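Local coordinates for extracellular solute-binding protein, family 1 (Bifidobacterium longum subsp. infantis ATCC 15697, PDB 3OMB) that probably captures an extracellular solute, possibly a carbohydrate, for uptake by an ABC-type transporter, and carries a bound magnesium ion, at residues 52-56 / 73-77; 140-144 / 464-470; 476-480 / 521-526. Residue numbers count along the deposited sequence, not the author numbering.

Contact 1. Residues 52-56 / 73-77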
ATOM      1  N   GLN A  52      -4.278 -18.407   3.020  1.00 29.83           N
ATOM      2  CA  GLN A  52      -3.828 -18.734   4.355  1.00 29.48           C
ATOM      3  C   GLN A  52      -4.505 -19.958   4.969  1.00 30.11           C
ATOM      4  O   GLN A  52      -5.693 -20.225   4.782  1.00 29.38           O
ATOM      5  CB  GLN A  52      -3.959 -17.517   5.282  1.00 28.60           C
ATOM      6  CG  GLN A  52      -2.977 -16.418   4.921  1.00 27.07           C
ATOM      7  CD  GLN A  52      -3.355 -15.076   5.496  1.00 26.47           C
ATOM      8  OE1 GLN A  52      -4.346 -14.943   6.218  1.00 27.48           O
ATOM      9  NE2 GLN A  52      -2.557 -14.066   5.191  1.00 25.60           N
ATOM     10  N   GLU A  53      -3.695 -20.704   5.698  1.00 30.97           N
ATOM     11  CA  GLU A  53      -4.132 -21.776   6.575  1.00 32.00           C
ATOM     12  C   GLU A  53      -5.151 -21.262   7.622  1.00 31.07           C
ATOM     13  O   GLU A  53      -5.167 -20.069   7.970  1.00 30.96           O
ATOM     14  CB  GLU A  53      -2.836 -22.312   7.198  1.00 33.02           C
ATOM     15  CG  GLU A  53      -2.851 -23.047   8.513  1.00 38.12           C
ATOM     16  CD  GLU A  53      -1.559 -23.863   8.699  1.00 44.46           C
ATOM     17  OE1 GLU A  53      -0.637 -23.421   9.439  1.00 47.34           O
ATOM     18  OE2 GLU A  53      -1.452 -24.946   8.063  1.00 48.36           O
ATOM     19  N   LYS A  54      -6.020 -22.147   8.095  1.00 30.67           N
ATOM     20  CA  LYS A  54      -6.969 -21.793   9.167  1.00 30.49           C
ATOM     21  C   LYS A  54      -6.215 -21.558  10.477  1.00 29.02           C
ATOM     22  O   LYS A  54      -5.190 -22.210  10.727  1.00 28.43           O
ATOM     23  CB  LYS A  54      -8.043 -22.874   9.364  1.00 31.03           C
ATOM     24  CG  LYS A  54      -8.953 -23.085   8.160  1.00 35.05           C
ATOM     25  CD  LYS A  54     -10.174 -23.962   8.528  1.00 40.92           C
ATOM     26  CE  LYS A  54     -11.194 -24.092   7.363  1.00 44.36           C
ATOM     27  NZ  LYS A  54     -10.747 -25.055   6.288  1.00 45.85           N
HETATM   28  N   MSE A  55      -6.726 -20.628  11.289  1.00 28.01           N
HETATM   29  CA  MSE A  55      -6.153 -20.282  12.601  1.00 27.80           C
HETATM   30  C   MSE A  55      -5.977 -21.524  13.457  1.00 27.46           C
HETATM   31  O   MSE A  55      -4.965 -21.687  14.134  1.00 26.80           O
HETATM   32  CB  MSE A  55      -7.047 -19.291  13.382  1.00 28.16           C
HETATM   33  CG  MSE A  55      -7.317 -17.939  12.721  1.00 28.77           C
HETATM   34 SE   MSE A  55      -5.710 -17.032  12.099  0.75 33.14          SE
HETATM   35  CE  MSE A  55      -4.712 -16.997  13.769  1.00 29.39           C
ATOM     36  N   ALA A  56      -6.963 -22.409  13.409  1.00 28.32           N
ATOM     37  CA  ALA A  56      -6.906 -23.644  14.185  1.00 29.43           C
ATOM     38  C   ALA A  56      -5.669 -24.512  13.877  1.00 29.62           C
ATOM     39  O   ALA A  56      -5.231 -25.257  14.739  1.00 30.17           O
ATOM     40  CB  ALA A  56      -8.213 -24.452  14.028  1.00 29.23           C
ATOM     41  N   GLU A  73     -11.740 -17.954  20.678  1.00 31.83           N
ATOM     42  CA  GLU A  73     -12.700 -18.379  19.645  1.00 32.46           C
ATOM     43  C   GLU A  73     -12.457 -17.489  18.425  1.00 31.70           C
ATOM     44  O   GLU A  73     -12.815 -16.300  18.444  1.00 31.79           O
ATOM     45  CB  GLU A  73     -14.168 -18.264  20.134  1.00 32.86           C
ATOM     46  CG  GLU A  73     -14.557 -19.281  21.249  1.00 37.05           C
ATOM     47  CD  GLU A  73     -16.067 -19.271  21.669  1.00 41.80           C
ATOM     48  OE1 GLU A  73     -16.857 -18.390  21.229  1.00 42.85           O
ATOM     49  OE2 GLU A  73     -16.465 -20.173  22.458  1.00 45.13           O
ATOM     50  N   TRP A  74     -11.830 -18.046  17.390  1.00 30.77           N
ATOM     51  CA  TRP A  74     -11.456 -17.281  16.190  1.00 30.26           C
ATOM     52  C   TRP A  74     -12.642 -17.101  15.270  1.00 31.06           C
ATOM     53  O   TRP A  74     -13.376 -18.043  14.990  1.00 30.55           O
ATOM     54  CB  TRP A  74     -10.322 -17.967  15.412  1.00 29.74           C
ATOM     55  CG  TRP A  74      -9.017 -18.045  16.173  1.00 27.92           C
ATOM     56  CD1 TRP A  74      -8.528 -19.128  16.881  1.00 27.25           C
ATOM     57  CD2 TRP A  74      -8.046 -16.994  16.325  1.00 25.74           C
ATOM     58  NE1 TRP A  74      -7.294 -18.805  17.438  1.00 26.81           N
ATOM     59  CE2 TRP A  74      -6.989 -17.502  17.115  1.00 25.56           C
ATOM     60  CE3 TRP A  74      -7.962 -15.671  15.850  1.00 25.67           C
ATOM     61  CZ2 TRP A  74      -5.860 -16.730  17.446  1.00 26.30           C
ATOM     62  CZ3 TRP A  74      -6.831 -14.894  16.190  1.00 23.84           C
ATOM     63  CH2 TRP A  74      -5.805 -15.427  16.978  1.00 24.80           C
ATOM     64  N   GLN A  75     -12.827 -15.892  14.767  1.00 31.57           N
ATOM     65  CA  GLN A  75     -13.820 -15.704  13.732  1.00 32.85           C
ATOM     66  C   GLN A  75     -13.093 -15.214  12.483  1.00 32.94           C
ATOM     67  O   GLN A  75     -12.770 -14.044  12.379  1.00 32.96           O
ATOM     68  CB  GLN A  75     -14.892 -14.722  14.209  1.00 33.15           C
ATOM     69  CG  GLN A  75     -16.130 -14.686  13.350  1.00 34.33           C
ATOM     70  CD  GLN A  75     -16.900 -13.369  13.487  1.00 36.75           C
ATOM     71  OE1 GLN A  75     -17.567 -12.949  12.544  1.00 37.58           O
ATOM     72  NE2 GLN A  75     -16.807 -12.714  14.656  1.00 36.62           N
ATOM     73  N   GLU A  76     -12.833 -16.119  11.546  1.00 33.82           N
ATOM     74  CA  GLU A  76     -11.994 -15.809  10.393  1.00 34.84           C
ATOM     75  C   GLU A  76     -12.816 -15.300   9.237  1.00 35.17           C
ATOM     76  O   GLU A  76     -13.783 -15.938   8.857  1.00 35.20           O
ATOM     77  CB  GLU A  76     -11.236 -17.046   9.938  1.00 35.54           C
ATOM     78  CG  GLU A  76     -10.452 -17.695  11.059  1.00 37.71           C
ATOM     79  CD  GLU A  76      -9.850 -19.026  10.647  1.00 39.27           C
ATOM     80  OE1 GLU A  76      -8.897 -19.031   9.845  1.00 41.08           O
ATOM     81  OE2 GLU A  76     -10.324 -20.062  11.135  1.00 39.89           O
ATOM     82  N   VAL A  77     -12.423 -14.159   8.679  1.00 35.07           N
ATOM     83  CA  VAL A  77     -13.131 -13.593   7.537  1.00 35.66           C
ATOM     84  C   VAL A  77     -12.136 -13.181   6.454  1.00 36.44           C
ATOM     85  O   VAL A  77     -11.126 -12.572   6.758  1.00 36.19           O
ATOM     86  CB  VAL A  77     -14.042 -12.375   7.939  1.00 35.30           C
ATOM     87  CG1 VAL A  77     -15.249 -12.829   8.772  1.00 34.89           C
ATOM     88  CG2 VAL A  77     -13.235 -11.267   8.660  1.00 33.98           C
TER
HETATM   89  O   HOH W   1      -9.413 -21.986  12.293  1.00 30.24           O

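Contact 2. Residues 140-144 / 464-470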
ATOM      1  N   LYS A 140       1.245   8.155  15.883  1.00 21.65           N
ATOM      2  CA  LYS A 140       0.442   9.194  15.279  1.00 22.50           C
ATOM      3  C   LYS A 140      -0.705   8.604  14.478  1.00 22.67           C
ATOM      4  O   LYS A 140      -1.833   9.092  14.572  1.00 23.02           O
ATOM      5  CB  LYS A 140       1.312  10.112  14.432  1.00 22.55           C
ATOM      6  CG  LYS A 140       2.152  11.097  15.234  1.00 23.98           C
ATOM      7  CD  LYS A 140       2.825  12.060  14.264  1.00 30.53           C
ATOM      8  CE  LYS A 140       4.277  12.316  14.573  1.00 33.78           C
ATOM      9  NZ  LYS A 140       4.355  13.182  15.768  1.00 38.03           N
HETATM   10  N   MSE A 141      -0.426   7.543  13.720  1.00 22.91           N
HETATM   11  CA  MSE A 141      -1.468   6.738  13.071  1.00 24.07           C
HETATM   12  C   MSE A 141      -2.518   6.210  14.052  1.00 24.40           C
HETATM   13  O   MSE A 141      -3.714   6.154  13.735  1.00 24.59           O
HETATM   14  CB  MSE A 141      -0.858   5.528  12.392  1.00 24.35           C
HETATM   15  CG  MSE A 141      -0.472   5.729  10.982  1.00 27.15           C
HETATM   16 SE   MSE A 141       0.025   3.962  10.263  0.75 33.15          SE
HETATM   17  CE  MSE A 141       0.991   4.642   8.723  1.00 33.51           C
ATOM     18  N   SER A 142      -2.067   5.822  15.232  1.00 24.27           N
ATOM     19  CA  SER A 142      -2.957   5.178  16.204  1.00 25.10           C
ATOM     20  C   SER A 142      -3.762   6.122  17.079  1.00 25.83           C
ATOM     21  O   SER A 142      -4.731   5.692  17.701  1.00 26.91           O
ATOM     22  CB  SER A 142      -2.174   4.212  17.077  1.00 24.49           C
ATOM     23  OG  SER A 142      -1.505   3.271  16.257  1.00 25.72           O
ATOM     24  N   THR A 143      -3.379   7.402  17.104  1.00 26.59           N
ATOM     25  CA  THR A 143      -3.947   8.413  18.002  1.00 27.24           C
ATOM     26  C   THR A 143      -4.652   9.501  17.184  1.00 28.10           C
ATOM     27  O   THR A 143      -4.063  10.090  16.256  1.00 27.94           O
ATOM     28  CB  THR A 143      -2.832   9.090  18.838  1.00 27.55           C
ATOM     29  OG1 THR A 143      -2.051   8.089  19.490  1.00 29.05           O
ATOM     30  CG2 THR A 143      -3.389  10.061  19.883  1.00 27.02           C
ATOM     31  N   ASP A 144      -5.905   9.776  17.527  1.00 28.38           N
ATOM     32  CA  ASP A 144      -6.611  10.839  16.844  1.00 29.59           C
ATOM     33  C   ASP A 144      -6.322  12.192  17.494  1.00 30.26           C
ATOM     34  O   ASP A 144      -5.549  12.300  18.459  1.00 30.07           O
ATOM     35  CB  ASP A 144      -8.116  10.552  16.731  1.00 29.79           C
ATOM     36  CG  ASP A 144      -8.805  10.449  18.087  1.00 30.82           C
ATOM     37  OD1 ASP A 144      -8.360  11.096  19.065  1.00 31.92           O
ATOM     38  OD2 ASP A 144      -9.818   9.726  18.168  1.00 31.68           O
ATOM     39  N   ASP A 464       1.168   9.647   6.356  1.00 19.64           N
ATOM     40  CA  ASP A 464       0.272   8.510   6.311  1.00 19.79           C
ATOM     41  C   ASP A 464      -0.698   8.507   7.491  1.00 20.21           C
ATOM     42  O   ASP A 464      -1.782   7.885   7.441  1.00 19.21           O
ATOM     43  CB  ASP A 464       1.098   7.222   6.257  1.00 20.39           C
ATOM     44  CG  ASP A 464       1.923   7.095   4.958  1.00 22.54           C
ATOM     45  OD1 ASP A 464       1.606   7.777   3.951  1.00 24.71           O
ATOM     46  OD2 ASP A 464       2.890   6.298   4.931  1.00 25.75           O
ATOM     47  N   TYR A 465      -0.330   9.214   8.556  1.00 20.25           N
ATOM     48  CA  TYR A 465      -1.249   9.326   9.686  1.00 21.03           C
ATOM     49  C   TYR A 465      -2.356  10.366   9.474  1.00 21.62           C
ATOM     50  O   TYR A 465      -3.221  10.528  10.341  1.00 21.83           O
ATOM     51  CB  TYR A 465      -0.499   9.595  10.983  1.00 20.53           C
ATOM     52  CG  TYR A 465       0.566  10.643  10.890  1.00 20.10           C
ATOM     53  CD1 TYR A 465       0.248  11.996  11.010  1.00 18.75           C
ATOM     54  CD2 TYR A 465       1.911  10.280  10.703  1.00 19.55           C
ATOM     55  CE1 TYR A 465       1.243  12.973  10.954  1.00 20.43           C
ATOM     56  CE2 TYR A 465       2.910  11.236  10.658  1.00 20.44           C
ATOM     57  CZ  TYR A 465       2.568  12.581  10.788  1.00 21.89           C
ATOM     58  OH  TYR A 465       3.547  13.533  10.719  1.00 24.10           O
ATOM     59  N   VAL A 466      -2.307  11.079   8.344  1.00 21.29           N
ATOM     60  CA  VAL A 466      -3.381  11.988   7.967  1.00 21.95           C
ATOM     61  C   VAL A 466      -4.249  11.251   6.950  1.00 22.02           C
ATOM     62  O   VAL A 466      -3.920  11.191   5.754  1.00 21.54           O
ATOM     63  CB  VAL A 466      -2.857  13.299   7.335  1.00 22.02           C
ATOM     64  CG1 VAL A 466      -4.006  14.224   7.017  1.00 22.08           C
ATOM     65  CG2 VAL A 466      -1.823  13.981   8.239  1.00 21.79           C
ATOM     66  N   ASN A 467      -5.343  10.675   7.432  1.00 21.59           N
ATOM     67  CA  ASN A 467      -6.187   9.831   6.598  1.00 21.77           C
ATOM     68  C   ASN A 467      -7.645   9.889   7.079  1.00 22.45           C
ATOM     69  O   ASN A 467      -7.943  10.457   8.135  1.00 21.36           O
ATOM     70  CB  ASN A 467      -5.647   8.390   6.580  1.00 21.12           C
ATOM     71  CG  ASN A 467      -5.643   7.777   7.946  1.00 21.42           C
ATOM     72  OD1 ASN A 467      -6.694   7.545   8.511  1.00 22.93           O
ATOM     73  ND2 ASN A 467      -4.466   7.559   8.512  1.00 21.63           N
HETATM   74  N   MSE A 468      -8.556   9.325   6.301  1.00 23.86           N
HETATM   75  CA  MSE A 468      -9.969   9.598   6.530  1.00 27.07           C
HETATM   76  C   MSE A 468     -10.436   8.920   7.796  1.00 28.13           C
HETATM   77  O   MSE A 468     -11.406   9.346   8.447  1.00 29.30           O
HETATM   78  CB  MSE A 468     -10.785   9.179   5.325  1.00 27.89           C
HETATM   79  CG  MSE A 468     -10.438  10.031   4.113  1.00 31.27           C
HETATM   80 SE   MSE A 468     -11.698   9.768   2.668  0.75 40.94          SE
HETATM   81  CE  MSE A 468     -13.300   9.698   3.753  1.00 39.13           C
ATOM     82  N   ASP A 469      -9.671   7.910   8.175  1.00 28.91           N
ATOM     83  CA  ASP A 469      -9.922   7.120   9.355  1.00 30.63           C
ATOM     84  C   ASP A 469      -9.526   7.843  10.656  1.00 30.08           C
ATOM     85  O   ASP A 469      -9.979   7.461  11.738  1.00 30.64           O
ATOM     86  CB  ASP A 469      -9.138   5.822   9.201  1.00 31.69           C
ATOM     87  CG  ASP A 469      -9.630   4.748  10.092  1.00 35.79           C
ATOM     88  OD1 ASP A 469      -8.757   4.062  10.671  1.00 40.52           O
ATOM     89  OD2 ASP A 469     -10.875   4.583  10.213  1.00 39.23           O
ATOM     90  N   ASN A 470      -8.705   8.887  10.532  1.00 29.14           N
ATOM     91  CA  ASN A 470      -8.274   9.735  11.652  1.00 28.80           C
ATOM     92  C   ASN A 470      -8.940  11.134  11.722  1.00 28.53           C
ATOM     93  O   ASN A 470      -8.372  12.077  12.292  1.00 27.88           O
ATOM     94  CB  ASN A 470      -6.750   9.913  11.593  1.00 28.63           C
ATOM     95  CG  ASN A 470      -6.061   9.495  12.900  1.00 29.26           C
ATOM     96  OD1 ASN A 470      -6.724   9.154  13.883  1.00 29.18           O
ATOM     97  ND2 ASN A 470      -4.727   9.529  12.910  1.00 28.07           N
TER
HETATM   98  O   HOH W   2      -4.498   6.465  11.115  1.00 30.40           O
HETATM   99  O   HOH W   3      -6.323   6.287  14.496  1.00 35.39           O

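Contact 3. Residues 476-480 / 521-526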
ATOM      1  N   ALA A 476     -15.171  12.961   7.198  1.00 24.47           N
ATOM      2  CA  ALA A 476     -15.017  11.765   6.375  1.00 25.24           C
ATOM      3  C   ALA A 476     -16.184  11.625   5.384  1.00 25.59           C
ATOM      4  O   ALA A 476     -15.971  11.378   4.191  1.00 25.26           O
ATOM      5  CB  ALA A 476     -14.888  10.513   7.254  1.00 25.39           C
ATOM      6  N   THR A 477     -17.396  11.828   5.902  1.00 26.11           N
ATOM      7  CA  THR A 477     -18.656  11.854   5.138  1.00 26.94           C
ATOM      8  C   THR A 477     -18.658  12.881   3.998  1.00 26.39           C
ATOM      9  O   THR A 477     -19.052  12.557   2.880  1.00 27.15           O
ATOM     10  CB  THR A 477     -19.857  12.098   6.108  1.00 27.47           C
ATOM     11  OG1 THR A 477     -19.924  11.009   7.042  1.00 29.38           O
ATOM     12  CG2 THR A 477     -21.202  12.233   5.379  1.00 29.11           C
ATOM     13  N   LYS A 478     -18.229  14.106   4.271  1.00 25.27           N
ATOM     14  CA  LYS A 478     -18.041  15.091   3.199  1.00 25.13           C
ATOM     15  C   LYS A 478     -17.060  14.615   2.136  1.00 23.65           C
ATOM     16  O   LYS A 478     -17.315  14.759   0.940  1.00 23.56           O
ATOM     17  CB  LYS A 478     -17.530  16.420   3.751  1.00 24.86           C
ATOM     18  CG  LYS A 478     -18.628  17.385   4.075  1.00 28.03           C
ATOM     19  CD  LYS A 478     -18.008  18.714   4.462  1.00 31.51           C
ATOM     20  CE  LYS A 478     -18.237  19.034   5.923  1.00 33.29           C
ATOM     21  NZ  LYS A 478     -19.232  20.156   6.067  1.00 33.39           N
ATOM     22  N   LEU A 479     -15.937  14.072   2.579  1.00 22.21           N
ATOM     23  CA  LEU A 479     -14.911  13.665   1.648  1.00 21.92           C
ATOM     24  C   LEU A 479     -15.382  12.518   0.763  1.00 22.65           C
ATOM     25  O   LEU A 479     -15.115  12.537  -0.452  1.00 22.54           O
ATOM     26  CB  LEU A 479     -13.610  13.320   2.366  1.00 21.09           C
ATOM     27  CG  LEU A 479     -12.843  14.466   3.039  1.00 19.71           C
ATOM     28  CD1 LEU A 479     -11.653  13.873   3.735  1.00 19.80           C
ATOM     29  CD2 LEU A 479     -12.398  15.530   2.041  1.00 15.61           C
ATOM     30  N   ASN A 480     -16.080  11.546   1.357  1.00 23.17           N
ATOM     31  CA  ASN A 480     -16.703  10.435   0.592  1.00 25.25           C
ATOM     32  C   ASN A 480     -17.776  10.874  -0.394  1.00 25.16           C
ATOM     33  O   ASN A 480     -17.829  10.390  -1.528  1.00 25.48           O
ATOM     34  CB  ASN A 480     -17.305   9.387   1.533  1.00 26.55           C
ATOM     35  CG  ASN A 480     -16.253   8.523   2.168  1.00 29.98           C
ATOM     36  OD1 ASN A 480     -15.194   8.301   1.581  1.00 33.12           O
ATOM     37  ND2 ASN A 480     -16.521   8.044   3.384  1.00 33.13           N
ATOM     38  N   GLU A 521     -13.469  22.193  -1.712  1.00 18.55           N
ATOM     39  CA  GLU A 521     -13.887  21.872  -0.348  1.00 18.25           C
ATOM     40  C   GLU A 521     -13.069  20.725   0.230  1.00 17.22           C
ATOM     41  O   GLU A 521     -12.608  20.806   1.363  1.00 17.04           O
ATOM     42  CB  GLU A 521     -15.373  21.530  -0.302  1.00 18.83           C
ATOM     43  CG  GLU A 521     -15.870  21.279   1.104  1.00 21.72           C
ATOM     44  CD  GLU A 521     -17.318  20.878   1.125  1.00 27.02           C
ATOM     45  OE1 GLU A 521     -17.704  19.967   0.350  1.00 29.72           O
ATOM     46  OE2 GLU A 521     -18.077  21.476   1.910  1.00 30.06           O
ATOM     47  N   SER A 522     -12.891  19.668  -0.564  1.00 16.61           N
ATOM     48  CA  SER A 522     -12.066  18.541  -0.177  1.00 16.52           C
ATOM     49  C   SER A 522     -10.637  18.961   0.109  1.00 16.20           C
ATOM     50  O   SER A 522     -10.065  18.590   1.143  1.00 17.39           O
ATOM     51  CB  SER A 522     -12.118  17.444  -1.259  1.00 16.07           C
ATOM     52  OG  SER A 522     -13.428  16.899  -1.312  1.00 16.32           O
ATOM     53  N   THR A 523     -10.056  19.732  -0.797  1.00 16.08           N
ATOM     54  CA  THR A 523      -8.715  20.282  -0.587  1.00 16.22           C
ATOM     55  C   THR A 523      -8.589  21.020   0.760  1.00 16.00           C
ATOM     56  O   THR A 523      -7.643  20.788   1.521  1.00 16.43           O
ATOM     57  CB  THR A 523      -8.344  21.179  -1.768  1.00 16.12           C
ATOM     58  OG1 THR A 523      -8.405  20.376  -2.953  1.00 17.45           O
ATOM     59  CG2 THR A 523      -6.895  21.699  -1.631  1.00 16.33           C
ATOM     60  N   LYS A 524      -9.577  21.856   1.061  1.00 15.77           N
ATOM     61  CA  LYS A 524      -9.599  22.621   2.304  1.00 16.47           C
ATOM     62  C   LYS A 524      -9.726  21.714   3.540  1.00 16.26           C
ATOM     63  O   LYS A 524      -9.045  21.918   4.555  1.00 17.31           O
ATOM     64  CB  LYS A 524     -10.724  23.657   2.281  1.00 16.04           C
ATOM     65  CG  LYS A 524     -10.813  24.469   3.597  1.00 17.59           C
ATOM     66  CD  LYS A 524     -11.485  25.812   3.368  1.00 16.98           C
ATOM     67  CE  LYS A 524     -12.936  25.647   2.968  1.00 13.76           C
ATOM     68  NZ  LYS A 524     -13.607  27.002   2.954  1.00 14.99           N
ATOM     69  N   ILE A 525     -10.554  20.692   3.432  1.00 15.53           N
ATOM     70  CA  ILE A 525     -10.680  19.726   4.514  1.00 16.18           C
ATOM     71  C   ILE A 525      -9.375  18.951   4.768  1.00 15.92           C
ATOM     72  O   ILE A 525      -8.917  18.858   5.913  1.00 16.37           O
ATOM     73  CB  ILE A 525     -11.896  18.784   4.291  1.00 16.14           C
ATOM     74  CG1 ILE A 525     -13.190  19.585   4.476  1.00 16.38           C
ATOM     75  CG2 ILE A 525     -11.800  17.593   5.209  1.00 15.48           C
ATOM     76  CD1 ILE A 525     -14.482  18.901   3.900  1.00 17.79           C
ATOM     77  N   TRP A 526      -8.751  18.437   3.714  1.00 16.69           N
ATOM     78  CA  TRP A 526      -7.426  17.825   3.867  1.00 16.38           C
ATOM     79  C   TRP A 526      -6.381  18.782   4.433  1.00 16.09           C
ATOM     80  O   TRP A 526      -5.579  18.384   5.291  1.00 16.89           O
ATOM     81  CB  TRP A 526      -6.945  17.239   2.561  1.00 16.61           C
ATOM     82  CG  TRP A 526      -7.608  15.960   2.200  1.00 18.17           C
ATOM     83  CD1 TRP A 526      -8.480  15.746   1.165  1.00 18.17           C
ATOM     84  CD2 TRP A 526      -7.451  14.709   2.857  1.00 20.06           C
ATOM     85  NE1 TRP A 526      -8.877  14.435   1.139  1.00 18.32           N
ATOM     86  CE2 TRP A 526      -8.256  13.771   2.167  1.00 20.97           C
ATOM     87  CE3 TRP A 526      -6.705  14.280   3.966  1.00 22.30           C
ATOM     88  CZ2 TRP A 526      -8.340  12.431   2.551  1.00 22.08           C
ATOM     89  CZ3 TRP A 526      -6.768  12.942   4.336  1.00 24.33           C
ATOM     90  CH2 TRP A 526      -7.589  12.033   3.632  1.00 24.86           C
TER
HETATM   91  O   HOH W   4     -17.828  22.007   4.397  1.00 33.28           O
HETATM   92  O   HOH W   5     -13.022  14.188  -1.673  1.00 21.24           O

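Contact 1. Residues 52-56 / 73-77
Met55, a selenomethionine here, gives up more surface than any other residue in this contact, and it is met by two side chains of strand 71-78, Glu76 and Trp74. Because side chains alternate along a strand, Trp74 and Glu76 both turn toward the loop, while Gln75 between them points away, to the side where helix 79-92 lies. The side chain of Met55 takes the m rotamer at all three torsions and so curls over the indole: its CB is 3.6 Å from Trp74 CG, and its CE stands 3.7 Å from the centroid of the six-membered ring of Trp74, 10° off the ring normal, a CH-pi contact. With Met55 SE 4.8 Å from the same centroid, the pair is also a Met-aromatic contact. A long, flexible, polarisable chain suits this place, since it can follow the flat ring. Glu76 supplies the polar half. Met55 N donates to Glu76 OE1 at 3.1 Å with a nearly straight angle of 162°, and water 1 bridges Glu76 OE2 (2.4 Å) to Ala56 N (2.7 Å). Lys48 of the neighbouring strand 41-48 forms a salt bridge with Glu76 OE1 and also bonds to Glu53 O. The loop belongs to a beta-alpha-beta unit, strand 41-48, helix 59-68 and strand 71-78, and lies at the entry to the helix; Met55 and Trp74 both touch Ala61 there. The chemistry implies that one carboxylate serves two successive amides of the 3-10 turn, one directly and one through water, while its charge is balanced by Lys48 beside the apolar packing of Met55 on the Trp74 indole.

Contact 2. Residues 140-144 / 464-470
Asn470 ND2 donates to Tyr465 O at 3.1 Å and 177°, a bond inside 464-470 that holds the amide facing the end of helix 136-142. Asn470 ND2 also makes two weak hydrogen bonds across the contact, to Lys140 O (3.4 Å) and Thr143 O (3.5 Å). An asparagine suits the spot because its NH2 group can reach several backbone carbonyls at once, where helix 136-142 ends. Water 2 adds a bridge, donating to Met141 O (2.8 Å) and accepting from Asn467 ND2 (2.8 Å), whose loop position is fixed by its own bond to Asp464 O at 2.9 Å. Outside this polar patch the packing is apolar. The Lys140 aliphatic chain crosses Tyr465, with CD 3.7 Å from the ring centroid in a CH-pi contact, while its ammonium leads away. Met141, a selenomethionine, sets CG 3.9 Å from Tyr465 CB and CE 3.6 Å from Asp464 CB, so that its pliable chain fills the space beside the loop. The contact thus joins the C-terminal end of helix 136-142 to the loop before helix 473-486: Met141 also touches Ala153 of strand 152-155, Asp144 bonds to Tyr109 of helix 106-110, and Tyr533 of helix 519-534 packs against Tyr465.

Contact 3. Residues 476-480 / 521-526
Two helices near the C-terminus, 473-486 and 519-534, pack here in a buried and largely apolar contact. The axes of the two short segments approach to 10.0 Å and their directions differ by 146°, so the segments run roughly antiparallel, and Leu479 and Ser522 come nearest in backbone, 5.9 Å between their CA atoms. Leu479 has the largest covered area. Leu479 CD2 rests 3.8 Å from both Ser522 CA and Ile525 CG2, and Leu479 CD1 is 3.7 Å from Trp526 CE2, so that a branched leucine end fits among residues one turn apart on the partner helix. Small Ser522 lets the leucine come close to the backbone, whereas Ile525 and Trp526 supply the bulk around it. These helices are the first and last of four successive ones (473-486, 490-500, 503-516 and 519-534) that end the chain, a helical finish to what is probably a two-domain solute-binding protein fold of the AlgQ-like group. Helix 519-534 is covered on another side by strands 248-251 and 254-257, where the Trp526 ring meets Phe248. Beside the buried leucine, water 5 donates to Leu479 O (2.9 Å) and accepts from Ser522 OG (2.8 Å), and both Glu521 OE1 and Ser522 OG bond to Asn482 ND2, further along helix 473-486. Toward solvent, Lys478 lays CD 3.6 Å from Ile525 CD1, using its aliphatic length at the apolar border; its NZ is 4.5 Å from Glu521 OE2, beyond a salt bridge, but water 4 joins them, accepting from Lys478 NZ at 2.9 Å and donating to Glu521 OE2 at 2.6 Å.

Contacts 2 and 3 are neighbours, with centres 15 Å apart, and they touch through the loop 464-470: Met468 CE lies 3.2 Å from Ala476 O, Met468 CG lies 3.5 Å from Trp526 CH2, and Val466 O is 3.6 Å from Trp526 CZ3. The loop that meets helix 136-142 therefore also packs on the helix pair of contact 3. Contact 1 stands apart, at the edge strand of a sheet; its centre is 28 Å from that of contact 2 and 37 Å from that of contact 3, with nearest atoms about 16 and 20 Å apart. All three lie away from the magnesium site formed by Asp199, Asn201, Asn203, Gln205, Asp207 and Glu208.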